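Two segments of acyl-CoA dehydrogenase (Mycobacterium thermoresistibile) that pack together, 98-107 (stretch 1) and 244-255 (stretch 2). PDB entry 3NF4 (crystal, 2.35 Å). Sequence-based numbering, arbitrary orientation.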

# COMPACT_ATOMS: atom_id res chain seq x y z
N VAL A 98 -6.53 31.34 4.27
CA VAL A 98 -7.97 31.63 4.10
C VAL A 98 -8.81 30.74 5.02
O VAL A 98 -9.73 31.21 5.69
CB VAL A 98 -8.44 31.54 2.63
CG1 VAL A 98 -9.96 31.65 2.54
CG2 VAL A 98 -7.80 32.67 1.82
N SER A 99 -8.44 29.47 5.07
CA SER A 99 -9.09 28.49 5.92
C SER A 99 -9.02 28.84 7.40
O SER A 99 -10.00 28.74 8.11
CB SER A 99 -8.48 27.12 5.66
OG SER A 99 -9.38 26.11 6.04
N VAL A 100 -7.84 29.26 7.85
CA VAL A 100 -7.64 29.69 9.23
C VAL A 100 -8.53 30.90 9.59
O VAL A 100 -9.11 30.96 10.69
CB VAL A 100 -6.13 29.94 9.53
CG1 VAL A 100 -5.92 30.77 10.81
CG2 VAL A 100 -5.39 28.58 9.60
N HIS A 101 -8.68 31.84 8.65
CA HIS A 101 -9.50 33.02 8.90
C HIS A 101 -10.97 32.68 9.25
O HIS A 101 -11.55 33.29 10.16
CB HIS A 101 -9.44 33.97 7.71
CG HIS A 101 -10.28 35.19 7.87
ND1 HIS A 101 -9.90 36.26 8.65
CD2 HIS A 101 -11.48 35.52 7.34
CE1 HIS A 101 -10.83 37.20 8.59
NE2 HIS A 101 -11.80 36.77 7.80
N SER A 102 -11.53 31.70 8.54
CA SER A 102 -12.85 31.14 8.83
C SER A 102 -12.95 30.54 10.22
O SER A 102 -13.89 30.83 10.95
CB SER A 102 -13.21 30.06 7.80
OG SER A 102 -13.69 30.64 6.60
N LEU A 103 -12.01 29.67 10.58
CA LEU A 103 -11.95 29.16 11.94
C LEU A 103 -11.81 30.26 13.00
O LEU A 103 -12.35 30.13 14.09
CB LEU A 103 -10.80 28.17 12.11
CG LEU A 103 -11.01 26.68 11.90
CD1 LEU A 103 -11.81 26.39 10.63
CD2 LEU A 103 -9.63 26.00 11.85
N SER A 104 -11.05 31.31 12.69
CA SER A 104 -10.80 32.37 13.68
C SER A 104 -12.07 33.14 14.07
O SER A 104 -12.21 33.58 15.20
CB SER A 104 -9.66 33.31 13.24
OG SER A 104 -10.14 34.37 12.43
N SER A 105 -13.02 33.26 13.15
CA SER A 105 -14.29 33.91 13.50
C SER A 105 -15.35 32.98 14.13
O SER A 105 -16.40 33.44 14.56
CB SER A 105 -14.86 34.70 12.31
OG SER A 105 -15.55 33.86 11.40
N HIS A 106 -15.05 31.69 14.22
CA HIS A 106 -16.07 30.68 14.59
C HIS A 106 -16.59 30.71 16.05
O HIS A 106 -17.80 30.59 16.27
CB HIS A 106 -15.64 29.26 14.14
CG HIS A 106 -16.42 28.14 14.77
ND1 HIS A 106 -17.40 27.44 14.10
CD2 HIS A 106 -16.34 27.57 16.00
CE1 HIS A 106 -17.90 26.51 14.89
NE2 HIS A 106 -17.27 26.57 16.06
N PRO A 107 -15.69 30.83 17.05
CA PRO A 107 -16.15 30.95 18.44
C PRO A 107 -17.11 32.14 18.72
O PRO A 107 -18.05 31.99 19.49
CB PRO A 107 -14.86 31.14 19.23
CG PRO A 107 -13.85 30.53 18.41
CD PRO A 107 -14.22 30.81 16.99
N PHE A 244 -13.59 22.04 20.53
CA PHE A 244 -14.10 20.76 20.02
C PHE A 244 -15.08 20.98 18.87
O PHE A 244 -15.09 20.19 17.91
CB PHE A 244 -14.76 19.95 21.14
CG PHE A 244 -15.30 18.60 20.71
CD1 PHE A 244 -14.44 17.48 20.59
CD2 PHE A 244 -16.66 18.43 20.43
CE1 PHE A 244 -14.93 16.24 20.20
CE2 PHE A 244 -17.17 17.18 20.02
CZ PHE A 244 -16.30 16.08 19.91
N SER A 245 -15.87 22.06 18.95
CA SER A 245 -16.95 22.32 17.98
C SER A 245 -16.43 22.82 16.66
O SER A 245 -17.13 22.76 15.66
CB SER A 245 -17.99 23.31 18.55
OG SER A 245 -17.67 24.67 18.26
N ALA A 246 -15.20 23.33 16.64
CA ALA A 246 -14.57 23.79 15.40
C ALA A 246 -13.86 22.68 14.56
O ALA A 246 -13.51 22.91 13.40
CB ALA A 246 -13.63 24.93 15.70
N LEU A 247 -13.68 21.48 15.14
CA LEU A 247 -12.84 20.41 14.53
C LEU A 247 -13.36 19.96 13.16
O LEU A 247 -12.59 19.91 12.18
CB LEU A 247 -12.70 19.18 15.48
CG LEU A 247 -11.93 19.32 16.81
CD1 LEU A 247 -12.07 18.08 17.70
CD2 LEU A 247 -10.45 19.67 16.61
N ASP A 248 -14.66 19.65 13.11
CA ASP A 248 -15.34 19.21 11.90
C ASP A 248 -15.13 20.18 10.72
O ASP A 248 -14.79 19.75 9.60
CB ASP A 248 -16.84 18.98 12.18
CG ASP A 248 -17.10 17.73 13.07
OD1 ASP A 248 -16.13 17.09 13.52
OD2 ASP A 248 -18.29 17.39 13.31
N SER A 249 -15.28 21.48 11.00
CA SER A 249 -15.12 22.52 9.97
C SER A 249 -13.69 22.67 9.48
O SER A 249 -13.46 22.82 8.29
CB SER A 249 -15.62 23.88 10.46
OG SER A 249 -17.02 23.84 10.66
N GLY A 250 -12.74 22.66 10.41
CA GLY A 250 -11.34 22.79 10.04
C GLY A 250 -10.82 21.60 9.24
O GLY A 250 -10.03 21.76 8.29
N ARG A 251 -11.25 20.41 9.62
CA ARG A 251 -10.81 19.21 8.93
C ARG A 251 -11.28 19.20 7.45
O ARG A 251 -10.51 18.81 6.59
CB ARG A 251 -11.22 17.94 9.71
CG ARG A 251 -10.53 17.81 11.09
CD ARG A 251 -11.21 16.77 12.03
NE ARG A 251 -10.34 16.45 13.18
CZ ARG A 251 -10.71 15.84 14.32
NH1 ARG A 251 -11.96 15.45 14.51
NH2 ARG A 251 -9.81 15.63 15.29
N LEU A 252 -12.48 19.72 7.14
CA LEU A 252 -12.95 19.90 5.72
C LEU A 252 -12.22 20.97 4.91
O LEU A 252 -11.89 20.74 3.74
CB LEU A 252 -14.45 20.22 5.64
CG LEU A 252 -15.46 19.18 6.09
CD1 LEU A 252 -16.85 19.74 5.92
CD2 LEU A 252 -15.29 17.86 5.31
N GLY A 253 -12.01 22.14 5.51
CA GLY A 253 -11.09 23.14 4.94
C GLY A 253 -9.82 22.51 4.37
O GLY A 253 -9.55 22.62 3.17
N ILE A 254 -9.05 21.82 5.21
CA ILE A 254 -7.77 21.21 4.82
C ILE A 254 -7.91 20.07 3.79
O ILE A 254 -7.03 19.92 2.91
CB ILE A 254 -6.98 20.73 6.07
CG1 ILE A 254 -6.57 21.95 6.91
CG2 ILE A 254 -5.76 19.88 5.68
CD1 ILE A 254 -5.85 23.09 6.18
N ALA A 255 -8.98 19.27 3.89
CA ALA A 255 -9.30 18.29 2.84
C ALA A 255 -9.41 18.98 1.49
O ALA A 255 -8.87 18.48 0.52
CB ALA A 255 -10.58 17.54 3.16

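Two nearly antiparallel helices meet here in a small, glycine-lined contact, closed at one end by a single histidine–serine hydrogen bond. The axes of helix 98-104 and helix 247-255 run at 168° to each other and approach to 9.9 Å, and the two stretches together bury 329 Å²; Leu103 and Ala246 are buried, while His106 stays partly exposed. Small residues make room for neighbours. Ser99 points toward the second helix, where its OG lies 3.6 Å from Gly253 CA; a CB on Gly253 would fall 2.4 Å from that oxygen, so the bare backbone is what accommodates the serine. Leu103 starts out sideways, but its end turns inward, bringing CD1 to 3.7 Å from Gly250 CA. Here too glycine suits the place, since a CB on Gly250 would sit a tight 3.2 Å from Leu103 CD2. The chi1 of Leu103, -92°, lies between the usual wells.

Beyond the leucine, His106 points toward stretch 2 with chi1 in the t well. Its NE2 and Ser245 OG form a nearly linear hydrogen bond of 2.9 Å at the ring edge, the one polar link between the stretches. Ala246 covers a face of the same ring, its CB making an off-centre CH-pi contact 4.2 Å from the centroid. The imidazole thus serves both polar and apolar neighbours.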